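Local coordinates for protein light Chain (Clostridium botulinum, PDB 6BVD) that acts as the zinc-dependent endopeptidase light chain of a mosaic botulinum neurotoxin, probably cleaving a SNARE protein of the neuronal vesicle-fusion machinery, at residues N8-D13 / F39-N44; M93-K98 / Y387-G392; N167-I172 / M227-H232; S191-E196 / H235-T240. All coordinates share one frame; numbering follows the deposited sequence. Where two conformers were deposited one is given.

Contact 1 (N8-D13 / F39-N44)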
# COMPACT_ATOMS: atom_id res chain seq x y z
N ASN A 8 10.00 -5.69 -4.88
CA ASN A 8 10.91 -4.56 -5.12
C ASN A 8 10.28 -3.42 -5.92
O ASN A 8 9.44 -3.67 -6.75
CB ASN A 8 12.16 -5.08 -5.87
CG ASN A 8 12.84 -6.18 -5.12
OD1 ASN A 8 13.19 -6.01 -3.96
ND2 ASN A 8 13.03 -7.31 -5.77
N SER A 9 10.74 -2.18 -5.71
CA SER A 9 10.36 -1.02 -6.54
C SER A 9 11.56 -0.48 -7.36
O SER A 9 12.72 -0.68 -6.98
CB SER A 9 9.77 0.11 -5.68
OG SER A 9 8.48 -0.25 -5.19
N PHE A 10 11.26 0.14 -8.49
CA PHE A 10 12.24 0.65 -9.45
C PHE A 10 11.51 1.59 -10.41
O PHE A 10 10.29 1.47 -10.61
CB PHE A 10 12.94 -0.49 -10.24
CG PHE A 10 12.15 -1.80 -10.26
CD1 PHE A 10 10.92 -1.87 -10.90
CD2 PHE A 10 12.64 -2.93 -9.62
CE1 PHE A 10 10.18 -3.06 -10.92
CE2 PHE A 10 11.91 -4.13 -9.62
CZ PHE A 10 10.68 -4.20 -10.28
N ASN A 11 12.25 2.52 -10.99
CA ASN A 11 11.75 3.32 -12.10
C ASN A 11 12.43 2.81 -13.38
O ASN A 11 13.52 2.26 -13.30
CB ASN A 11 12.04 4.81 -11.86
CG ASN A 11 11.59 5.25 -10.48
OD1 ASN A 11 10.40 5.44 -10.26
ND2 ASN A 11 12.53 5.42 -9.55
N TYR A 12 11.80 2.98 -14.55
CA TYR A 12 12.39 2.44 -15.77
C TYR A 12 13.79 3.01 -16.01
O TYR A 12 14.67 2.32 -16.53
CB TYR A 12 11.52 2.72 -17.00
CG TYR A 12 12.03 1.98 -18.21
CD1 TYR A 12 11.79 0.63 -18.37
CD2 TYR A 12 12.83 2.63 -19.15
CE1 TYR A 12 12.30 -0.07 -19.47
CE2 TYR A 12 13.35 1.95 -20.24
CZ TYR A 12 13.07 0.61 -20.40
OH TYR A 12 13.59 -0.08 -21.48
N ASP A 13 14.00 4.26 -15.62
CA ASP A 13 15.28 4.91 -15.87
C ASP A 13 16.34 4.67 -14.79
O ASP A 13 17.45 5.16 -14.94
CB ASP A 13 15.09 6.41 -16.04
CG ASP A 13 14.50 6.79 -17.39
OD1 ASP A 13 14.53 5.98 -18.36
OD2 ASP A 13 13.99 7.92 -17.49
N PHE A 39 13.69 -6.06 -14.79
CA PHE A 39 13.42 -5.56 -13.42
C PHE A 39 12.91 -6.72 -12.56
O PHE A 39 11.94 -7.39 -12.92
CB PHE A 39 12.41 -4.39 -13.49
CG PHE A 39 12.87 -3.25 -14.38
CD1 PHE A 39 13.42 -2.10 -13.84
CD2 PHE A 39 12.77 -3.35 -15.77
CE1 PHE A 39 13.82 -1.07 -14.64
CE2 PHE A 39 13.20 -2.35 -16.58
CZ PHE A 39 13.74 -1.19 -16.02
N GLN A 40 13.62 -7.04 -11.48
CA GLN A 40 13.31 -8.22 -10.70
C GLN A 40 12.30 -7.82 -9.64
O GLN A 40 12.65 -7.32 -8.57
CB GLN A 40 14.55 -8.84 -10.01
CG GLN A 40 14.28 -10.28 -9.61
CD GLN A 40 15.43 -10.99 -8.95
OE1 GLN A 40 15.33 -12.18 -8.64
NE2 GLN A 40 16.55 -10.28 -8.75
N ILE A 41 11.03 -8.02 -9.98
CA ILE A 41 9.93 -7.59 -9.09
C ILE A 41 9.90 -8.38 -7.79
O ILE A 41 9.47 -7.87 -6.72
CB ILE A 41 8.55 -7.69 -9.91
CG1 ILE A 41 7.39 -7.21 -9.04
CG2 ILE A 41 8.36 -9.08 -10.44
CD1 ILE A 41 7.29 -5.74 -9.00
N MET A 42 10.32 -9.64 -7.84
CA MET A 42 10.48 -10.46 -6.62
C MET A 42 11.48 -11.51 -6.96
O MET A 42 11.74 -11.72 -8.17
CB MET A 42 9.14 -11.11 -6.15
CG MET A 42 8.39 -11.91 -7.25
SD MET A 42 6.99 -12.92 -6.60
CE MET A 42 7.90 -14.28 -5.92
N ASP A 43 12.03 -12.21 -5.97
CA ASP A 43 13.03 -13.26 -6.25
C ASP A 43 12.55 -14.23 -7.35
O ASP A 43 11.48 -14.86 -7.22
CB ASP A 43 13.37 -14.07 -5.01
CG ASP A 43 14.27 -13.33 -4.02
OD1 ASP A 43 14.86 -12.28 -4.36
OD2 ASP A 43 14.40 -13.82 -2.90
N ASN A 44 13.38 -14.38 -8.41
CA ASN A 44 13.15 -15.26 -9.55
C ASN A 44 12.07 -14.79 -10.54
O ASN A 44 11.68 -15.53 -11.41
CB ASN A 44 12.83 -16.71 -9.09
CG ASN A 44 14.01 -17.38 -8.38
OD1 ASN A 44 15.16 -17.09 -8.69
ND2 ASN A 44 13.73 -18.24 -7.39

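Contact 2 (M93-K98 / Y387-G392). With CA (calcium ion), chain C.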
# COMPACT_ATOMS: atom_id res chain seq x y z
N MET A 93 2.52 -2.80 -12.35
CA MET A 93 2.89 -4.16 -12.02
C MET A 93 3.35 -4.25 -10.55
O MET A 93 3.01 -5.20 -9.84
CB MET A 93 3.99 -4.69 -12.97
CG MET A 93 3.55 -4.81 -14.41
SD MET A 93 2.08 -5.84 -14.60
CE MET A 93 2.64 -7.42 -13.94
N ILE A 94 4.08 -3.24 -10.10
CA ILE A 94 4.48 -3.17 -8.70
C ILE A 94 3.22 -3.12 -7.81
O ILE A 94 3.08 -3.82 -6.81
CB ILE A 94 5.36 -1.94 -8.46
CG1 ILE A 94 6.75 -2.13 -9.06
CG2 ILE A 94 5.53 -1.66 -7.00
CD1 ILE A 94 7.56 -0.85 -9.09
N LYS A 95 2.27 -2.31 -8.23
CA LYS A 95 1.03 -2.18 -7.43
C LYS A 95 0.25 -3.51 -7.38
O LYS A 95 -0.29 -3.92 -6.33
CB LYS A 95 0.16 -1.05 -7.99
CG LYS A 95 -0.96 -0.61 -7.01
CD LYS A 95 -1.65 0.66 -7.48
CE LYS A 95 -2.72 1.07 -6.45
NZ LYS A 95 -3.02 2.48 -6.69
N LEU A 96 0.22 -4.21 -8.52
CA LEU A 96 -0.52 -5.48 -8.57
C LEU A 96 0.16 -6.59 -7.76
O LEU A 96 -0.52 -7.36 -7.07
CB LEU A 96 -0.73 -5.93 -10.02
CG LEU A 96 -1.52 -4.97 -10.91
CD1 LEU A 96 -1.73 -5.54 -12.30
CD2 LEU A 96 -2.92 -4.61 -10.31
N PHE A 97 1.49 -6.63 -7.78
CA PHE A 97 2.18 -7.60 -6.95
C PHE A 97 2.00 -7.27 -5.46
O PHE A 97 1.82 -8.19 -4.66
CB PHE A 97 3.68 -7.69 -7.32
CG PHE A 97 3.96 -8.70 -8.42
CD1 PHE A 97 4.34 -9.99 -8.12
CD2 PHE A 97 3.82 -8.34 -9.75
CE1 PHE A 97 4.60 -10.92 -9.14
CE2 PHE A 97 4.08 -9.24 -10.79
CZ PHE A 97 4.46 -10.55 -10.49
N LYS A 98 2.03 -5.98 -5.09
CA LYS A 98 1.76 -5.59 -3.70
C LYS A 98 0.32 -5.94 -3.30
O LYS A 98 0.07 -6.25 -2.14
CB LYS A 98 2.03 -4.10 -3.45
CG LYS A 98 3.53 -3.77 -3.37
CD LYS A 98 3.87 -2.40 -2.78
CE LYS A 98 3.85 -1.28 -3.82
NZ LYS A 98 4.38 0.04 -3.35
N TYR A 387 -8.29 2.87 -7.18
CA TYR A 387 -7.87 1.51 -7.04
C TYR A 387 -6.76 1.43 -5.99
O TYR A 387 -5.78 2.16 -6.11
CB TYR A 387 -7.37 1.00 -8.40
CG TYR A 387 -6.98 -0.44 -8.43
CD1 TYR A 387 -7.92 -1.42 -8.68
CD2 TYR A 387 -5.64 -0.84 -8.29
CE1 TYR A 387 -7.58 -2.75 -8.73
CE2 TYR A 387 -5.28 -2.18 -8.35
CZ TYR A 387 -6.25 -3.14 -8.59
OH TYR A 387 -5.92 -4.49 -8.69
N THR A 388 -6.89 0.58 -4.98
CA THR A 388 -5.83 0.48 -3.96
C THR A 388 -5.19 -0.89 -3.87
O THR A 388 -5.81 -1.92 -4.24
CB THR A 388 -6.33 0.81 -2.54
OG1 THR A 388 -7.34 -0.15 -2.13
CG2 THR A 388 -6.86 2.24 -2.48
N GLU A 389 -3.96 -0.95 -3.36
CA GLU A 389 -3.36 -2.27 -3.06
C GLU A 389 -4.25 -3.17 -2.18
O GLU A 389 -4.42 -4.34 -2.46
CB GLU A 389 -2.01 -2.11 -2.30
CG GLU A 389 -0.88 -1.46 -3.15
CD GLU A 389 -0.85 0.06 -3.14
OE1 GLU A 389 -1.73 0.76 -2.53
OE2 GLU A 389 0.05 0.61 -3.79
N VAL A 390 -4.77 -2.62 -1.09
CA VAL A 390 -5.46 -3.42 -0.07
C VAL A 390 -6.87 -3.82 -0.52
O VAL A 390 -7.34 -4.91 -0.16
CB VAL A 390 -5.51 -2.66 1.32
CG1 VAL A 390 -6.26 -1.33 1.23
CG2 VAL A 390 -6.09 -3.53 2.45
N ASP A 391 -7.55 -2.96 -1.27
CA ASP A 391 -9.00 -3.24 -1.60
C ASP A 391 -9.39 -3.28 -3.07
O ASP A 391 -10.56 -3.60 -3.41
CB ASP A 391 -9.92 -2.18 -0.93
CG ASP A 391 -9.90 -2.23 0.60
OD1 ASP A 391 -9.84 -3.33 1.19
OD2 ASP A 391 -9.93 -1.13 1.21
N GLY A 392 -8.46 -2.91 -3.95
CA GLY A 392 -8.78 -2.79 -5.36
C GLY A 392 -9.75 -1.66 -5.63
O GLY A 392 -9.57 -0.52 -5.18
CA CA C . -1.02 3.10 -3.14

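Contact 3 (N167-I172 / M227-H232). With ACT (acetate ion), chain F.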
# COMPACT_ATOMS: atom_id res chain seq x y z
N ASN A 167 -3.96 -11.76 -22.47
CA ASN A 167 -2.88 -12.22 -21.61
C ASN A 167 -2.61 -13.68 -21.91
O ASN A 167 -3.54 -14.43 -22.24
CB ASN A 167 -3.26 -12.04 -20.15
CG ASN A 167 -3.68 -10.64 -19.84
OD1 ASN A 167 -2.93 -9.68 -20.09
ND2 ASN A 167 -4.89 -10.49 -19.31
N LYS A 168 -1.35 -14.12 -21.87
CA LYS A 168 -1.12 -15.55 -22.07
C LYS A 168 0.15 -16.05 -21.43
O LYS A 168 1.09 -15.30 -21.28
CB LYS A 168 -1.10 -15.91 -23.56
CG LYS A 168 -0.02 -15.26 -24.34
CD LYS A 168 -0.00 -15.78 -25.78
CE LYS A 168 -1.36 -15.61 -26.41
NZ LYS A 168 -1.36 -15.96 -27.86
N THR A 169 0.16 -17.33 -21.09
CA THR A 169 1.29 -17.95 -20.40
C THR A 169 1.84 -19.02 -21.33
O THR A 169 1.08 -19.61 -22.10
CB THR A 169 0.81 -18.51 -19.04
OG1 THR A 169 0.28 -17.44 -18.25
CG2 THR A 169 1.94 -19.16 -18.25
N GLY A 170 3.15 -19.28 -21.26
CA GLY A 170 3.79 -20.31 -22.06
C GLY A 170 5.06 -20.85 -21.42
O GLY A 170 5.58 -20.21 -20.53
N GLY A 171 5.55 -22.02 -21.86
CA GLY A 171 6.79 -22.57 -21.30
C GLY A 171 7.93 -22.43 -22.31
O GLY A 171 7.72 -21.86 -23.39
N ILE A 172 9.11 -22.97 -21.99
CA ILE A 172 10.25 -22.90 -22.91
C ILE A 172 10.64 -24.28 -23.44
O ILE A 172 10.57 -25.28 -22.72
CB ILE A 172 11.46 -22.24 -22.22
CG1 ILE A 172 11.09 -20.83 -21.68
CG2 ILE A 172 12.67 -22.18 -23.20
CD1 ILE A 172 10.64 -19.83 -22.76
N MET A 227 -3.22 -13.01 -11.12
CA MET A 227 -3.21 -14.28 -10.38
C MET A 227 -3.63 -15.51 -11.26
O MET A 227 -3.04 -16.60 -11.17
CB MET A 227 -4.09 -14.18 -9.12
CG MET A 227 -3.36 -13.41 -7.96
SD MET A 227 -4.28 -13.43 -6.42
CE MET A 227 -5.42 -12.07 -6.69
N HIS A 228 -4.61 -15.31 -12.12
CA HIS A 228 -5.05 -16.34 -13.05
C HIS A 228 -3.85 -16.79 -13.92
O HIS A 228 -3.60 -17.96 -14.02
CB HIS A 228 -6.19 -15.81 -13.91
CG HIS A 228 -6.70 -16.79 -14.90
ND1 HIS A 228 -7.83 -17.56 -14.69
CD2 HIS A 228 -6.21 -17.16 -16.11
CE1 HIS A 228 -8.02 -18.34 -15.74
NE2 HIS A 228 -7.06 -18.12 -16.61
N GLU A 229 -3.07 -15.84 -14.46
CA GLU A 229 -1.88 -16.21 -15.25
C GLU A 229 -0.80 -16.87 -14.36
O GLU A 229 -0.13 -17.81 -14.77
CB GLU A 229 -1.31 -14.98 -15.98
CG GLU A 229 -2.25 -14.44 -17.04
CD GLU A 229 -2.82 -15.54 -17.97
OE1 GLU A 229 -2.03 -16.24 -18.65
OE2 GLU A 229 -4.06 -15.70 -18.06
N LEU A 230 -0.65 -16.41 -13.13
CA LEU A 230 0.33 -17.02 -12.21
C LEU A 230 -0.03 -18.46 -11.86
O LEU A 230 0.84 -19.27 -11.58
CB LEU A 230 0.47 -16.20 -10.92
CG LEU A 230 1.24 -14.89 -11.07
CD1 LEU A 230 1.33 -14.14 -9.76
CD2 LEU A 230 2.66 -15.20 -11.65
N ILE A 231 -1.31 -18.80 -11.91
CA ILE A 231 -1.69 -20.18 -11.68
C ILE A 231 -1.18 -21.10 -12.82
O ILE A 231 -0.69 -22.20 -12.56
CB ILE A 231 -3.20 -20.29 -11.49
CG1 ILE A 231 -3.58 -19.59 -10.19
CG2 ILE A 231 -3.62 -21.75 -11.51
CD1 ILE A 231 -5.12 -19.36 -10.05
N HIS A 232 -1.31 -20.63 -14.07
CA HIS A 232 -0.74 -21.33 -15.23
C HIS A 232 0.81 -21.47 -15.10
O HIS A 232 1.36 -22.49 -15.48
CB HIS A 232 -1.04 -20.59 -16.54
CG HIS A 232 -2.47 -20.64 -17.00
ND1 HIS A 232 -3.19 -21.80 -17.10
CD2 HIS A 232 -3.29 -19.66 -17.44
CE1 HIS A 232 -4.40 -21.54 -17.56
NE2 HIS A 232 -4.48 -20.24 -17.78
C ACT F . -2.13 -25.14 -17.57
O ACT F . -1.80 -26.33 -17.42
OXT ACT F . -2.37 -24.43 -16.56
CH3 ACT F . -2.24 -24.55 -18.95
O HOH W 1 -2.57 -18.35 -20.95

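Contact 4 (S191-E196 / H235-T240). With ACT (acetate ion), chain F.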
# COMPACT_ATOMS: atom_id res chain seq x y z
N SER A 191 9.94 -25.56 -16.38
CA SER A 191 10.92 -24.75 -17.13
C SER A 191 10.69 -23.32 -16.77
O SER A 191 9.68 -23.02 -16.10
CB SER A 191 10.77 -24.95 -18.66
OG SER A 191 9.62 -24.28 -19.15
N ILE A 192 11.60 -22.45 -17.19
CA ILE A 192 11.34 -21.03 -17.17
C ILE A 192 9.99 -20.77 -17.83
O ILE A 192 9.71 -21.35 -18.89
CB ILE A 192 12.43 -20.24 -17.89
CG1 ILE A 192 13.74 -20.27 -17.09
CG2 ILE A 192 12.06 -18.79 -17.96
CD1 ILE A 192 14.97 -19.81 -17.96
N MET A 193 9.16 -19.92 -17.23
CA MET A 193 7.85 -19.62 -17.81
C MET A 193 7.86 -18.21 -18.36
O MET A 193 8.72 -17.42 -18.01
CB MET A 193 6.71 -19.84 -16.78
CG MET A 193 6.66 -21.32 -16.29
SD MET A 193 6.30 -22.56 -17.63
CE MET A 193 4.58 -22.16 -18.07
N THR A 194 6.97 -17.96 -19.31
CA THR A 194 6.77 -16.67 -19.94
C THR A 194 5.31 -16.23 -19.72
O THR A 194 4.39 -17.05 -19.96
CB THR A 194 7.01 -16.71 -21.47
OG1 THR A 194 8.23 -17.41 -21.76
CG2 THR A 194 7.06 -15.32 -22.08
N VAL A 195 5.10 -14.97 -19.35
CA VAL A 195 3.74 -14.37 -19.39
C VAL A 195 3.70 -13.09 -20.24
O VAL A 195 4.58 -12.26 -20.16
CB VAL A 195 3.21 -14.03 -17.98
CG1 VAL A 195 1.92 -13.20 -18.07
CG2 VAL A 195 2.97 -15.32 -17.21
N GLU A 196 2.71 -12.95 -21.11
CA GLU A 196 2.42 -11.68 -21.74
C GLU A 196 1.24 -11.10 -20.98
O GLU A 196 0.17 -11.73 -20.95
CB GLU A 196 2.06 -11.85 -23.22
CG GLU A 196 3.14 -12.56 -24.02
CD GLU A 196 2.61 -13.03 -25.35
OE1 GLU A 196 1.90 -12.25 -26.03
OE2 GLU A 196 2.85 -14.20 -25.68
N HIS A 235 1.59 -24.25 -12.69
CA HIS A 235 1.47 -25.56 -13.27
C HIS A 235 2.74 -25.86 -14.10
O HIS A 235 3.26 -26.96 -14.06
CB HIS A 235 0.20 -25.68 -14.16
CG HIS A 235 -1.08 -25.44 -13.40
ND1 HIS A 235 -2.23 -24.95 -14.00
CD2 HIS A 235 -1.40 -25.66 -12.11
CE1 HIS A 235 -3.19 -24.86 -13.09
NE2 HIS A 235 -2.72 -25.28 -11.93
N GLY A 236 3.21 -24.87 -14.84
CA GLY A 236 4.41 -25.08 -15.68
C GLY A 236 5.68 -25.36 -14.83
O GLY A 236 6.50 -26.20 -15.17
N LEU A 237 5.82 -24.65 -13.73
CA LEU A 237 6.98 -24.81 -12.84
C LEU A 237 7.00 -26.21 -12.24
O LEU A 237 8.05 -26.81 -12.04
CB LEU A 237 6.98 -23.74 -11.72
CG LEU A 237 7.30 -22.31 -12.18
CD1 LEU A 237 7.25 -21.32 -11.04
CD2 LEU A 237 8.74 -22.25 -12.83
N TYR A 238 5.80 -26.73 -11.95
CA TYR A 238 5.66 -28.09 -11.46
C TYR A 238 5.59 -29.14 -12.59
O TYR A 238 5.46 -30.34 -12.33
CB TYR A 238 4.40 -28.19 -10.54
CG TYR A 238 4.71 -27.81 -9.11
CD1 TYR A 238 5.35 -28.70 -8.23
CD2 TYR A 238 4.35 -26.55 -8.61
CE1 TYR A 238 5.61 -28.32 -6.87
CE2 TYR A 238 4.64 -26.18 -7.29
CZ TYR A 238 5.25 -27.07 -6.42
OH TYR A 238 5.48 -26.66 -5.11
N GLY A 239 5.68 -28.70 -13.84
CA GLY A 239 5.72 -29.62 -14.97
C GLY A 239 4.38 -30.34 -15.22
O GLY A 239 4.36 -31.44 -15.80
N THR A 240 3.27 -29.73 -14.77
CA THR A 240 1.91 -30.31 -14.96
C THR A 240 1.13 -29.57 -16.04
O THR A 240 -0.07 -29.82 -16.23
CB THR A 240 1.05 -30.23 -13.65
OG1 THR A 240 0.70 -28.88 -13.43
CG2 THR A 240 1.82 -30.75 -12.42
C ACT F . -2.13 -25.14 -17.57
O ACT F . -1.80 -26.33 -17.42
OXT ACT F . -2.37 -24.43 -16.56
CH3 ACT F . -2.24 -24.55 -18.95

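Contact 1 (N8-D13 / F39-N44)
F39, the first residue of 39-44, lies against two aromatic rings of the 8-13 loop, and it meets each with a different part of itself. Its CB sits over the centre of the F10 ring, 3.6 Å from the centroid and only 12° off the ring normal, a CH-pi contact; N8 O lies over the opposite face, offset toward the rim. The F39 ring is tilted at 56° to that of F10 and brings CD1 near F10 CG. Farther out, F39 CZ reaches Y12 CD1 at 3.6 Å, so F10, F39 and Y12 form one aromatic cluster, with K37 making a cation-pi contact to Y12.

Q40 contributes its carbonyl. N8 ND2 donates to Q40 O over 2.8 Å in a nearly straight bond, and the acceptor lies close to the amide plane. The same oxygen approaches the rim of F10, 3.4 Å from CE2. Beyond the contact, Q40 OE1 accepts the N44 backbone N-H, bracing the turn.

I41 supplies the second acceptor: N8 N donates to I41 O at 2.9 Å. With CG1 anti to the backbone N (chi1 -178°), CD1 of I41 reaches F10 CZ at 3.9 Å, while I41 CA abuts the ring edge.

Chemically, the contact divides into a polar end, where backbone and side-chain N-H groups of N8 bind two successive carbonyls, and an apolar aromatic end. The N8 bonds and the F10 and Y12 rings thus grip the loop at two points beside strand 36-40.

Contact 2 (M93-K98 / Y387-G392)
K95 leaves its helix with CG anti to the backbone N (chi1 -165°) and runs extended from there, whereas E389 folds at chi2 (86°); the two side chains consequently cross at about a right angle. The extended lysine carries NZ to Y387 O, 2.8 Å away, as a hydrogen bond whose donor is tilted 29° from the carbonyl plane. That ammonium is gripped too by L381 O and D384 OD1 of its own chain, and by D384 OD2 of the second subunit.

The folded glutamate lays its carboxylate beside the aliphatic part of the same lysine, with E389 OE2 3.6 Å from K95 CG. Its methylene is backed by K98, whose CB lies 3.9 Å from E389 CG. Neither ammonium touches the carboxylate: from E389 OE2, NZ of K95 remains 4.6 Å away and NZ of K98 4.4 Å. The two positive charges could still favour its anionic form.

One residue on, L96 CD2 comes within 3.4 Å of Y387 OH, obliquely to the ring, while K95 CE approaches the ring edge. The phenol oxygen is bonded to D221. T388 OG1 accepts the backbone N-H of D391, an ST motif shaping the turn that contains E389.

Both carboxylate oxygens of E389 bind calcium, OE1 at 2.5 Å and OE2 at 2.8 Å. D384 of this chain, and D384 and E389 of the second subunit, supply further ligands. The arrangement is an acidic calcium site at a subunit interface, E389 being a bidentate ligand with K95 and K98 of helix 83-100 packed against it.

Contact 3 (N167-I172 / M227-H232)
T169 and E229 bury the largest areas here. The two side chains run alongside in opposite senses, and the threonine hydroxyl, OG1, donates to E229 OE1 at 2.6 Å. It reaches that oxygen on its anti side, 27° out of the carboxylate plane. T169 OG1 is anti to the carbonyl carbon (chi1 -59°), which turns the hydroxyl to the glutamate and the methyl to the next helical turn, where T169 CG2 packs on H232 CB at 3.7 Å.

OE1 has a second link to the strand. A water accepts from T169 N at 2.9 Å and donates to E229 OE1, bridging a pair whose direct geometry is too poor for a bond. N167 adds an apolar touch, its CB 4.1 Å from E229 CG, while its amide oxygen turns to S198 N.

H232 ND1 donates to an acetate oxygen, OXT, which lies at the ring edge 2.8 Å away, and NE2 binds zinc. Strand 168-171 and the helix segment run nearly parallel, at 16° with axes 8.2 Å apart. H228, H232 and E266 hold the zinc, so the edge strand of the sheet flanks an HExxH zinc-protease helix whose glutamate, E229, is held by T169, which probably helps to orient it.

Contact 4 (S191-E196 / H235-T240)
M193 and L237 lie alongside with opposite headings, touching through M193 CG and L237 CD2 at 4.1 Å. The methionine is folded back at both chi2 (-62°) and chi3 (-68°), a curl that brings SD and CE onto G236 CA: SD lies 3.7 Å from it, and the methyl CE comes almost as close. Because G236 carries no side chain, the thioether rests directly on the helix backbone.

L237, the next helix residue, reaches back to S191. Its CD2 methyl stands 3.5 Å from S191 O, so one branch meets both a backbone oxygen and the methionine. The backbone of S191 passes G236 O without bonding to it. S191 OG instead donates to I192 O, 2.9 Å away, from well above the carbonyl plane, and accepts from I172 N of the segment 167-172. The contact across the segments is therefore made by van der Waals packing.

H235 turns away from the strand, stacks on Y349, and gives its ND1 proton to acetate OXT at 2.6 Å in an almost straight bond (175°). The helix then ends in a Schellman motif: T240 N bonds to H235 O, and G239 N to G236 O, with G239 at positive phi. The whole is a sheet-on-helix interface, strand 193-196 packed through M193 against the C-terminal turn of the helix that carries the zinc-binding histidines.

How the contacts relate
Contacts 3 and 4 lie side by side, their centres about 7 Å apart: they share helix 222-237, and strands 168-171 and 193-196 are antiparallel neighbours in the eight-stranded mixed sheet. Their segments alternate along the chain, and one acetate bonds to H232 and H235. Contact 1 reaches the same sheet through strand 36-40, about 19 to 20 Å away between centres. Contact 2, its centre about 15 Å from that of contact 1, packs I94 and F97 on I41. Contact 1 closes before contact 2 opens, whereas contacts 3 and 4 nest inside the loop closed by contact 2. Contact 3, holding two zinc ligands, is centred about 3 Å from the chain centre; contacts 1 and 2 meet the second subunit.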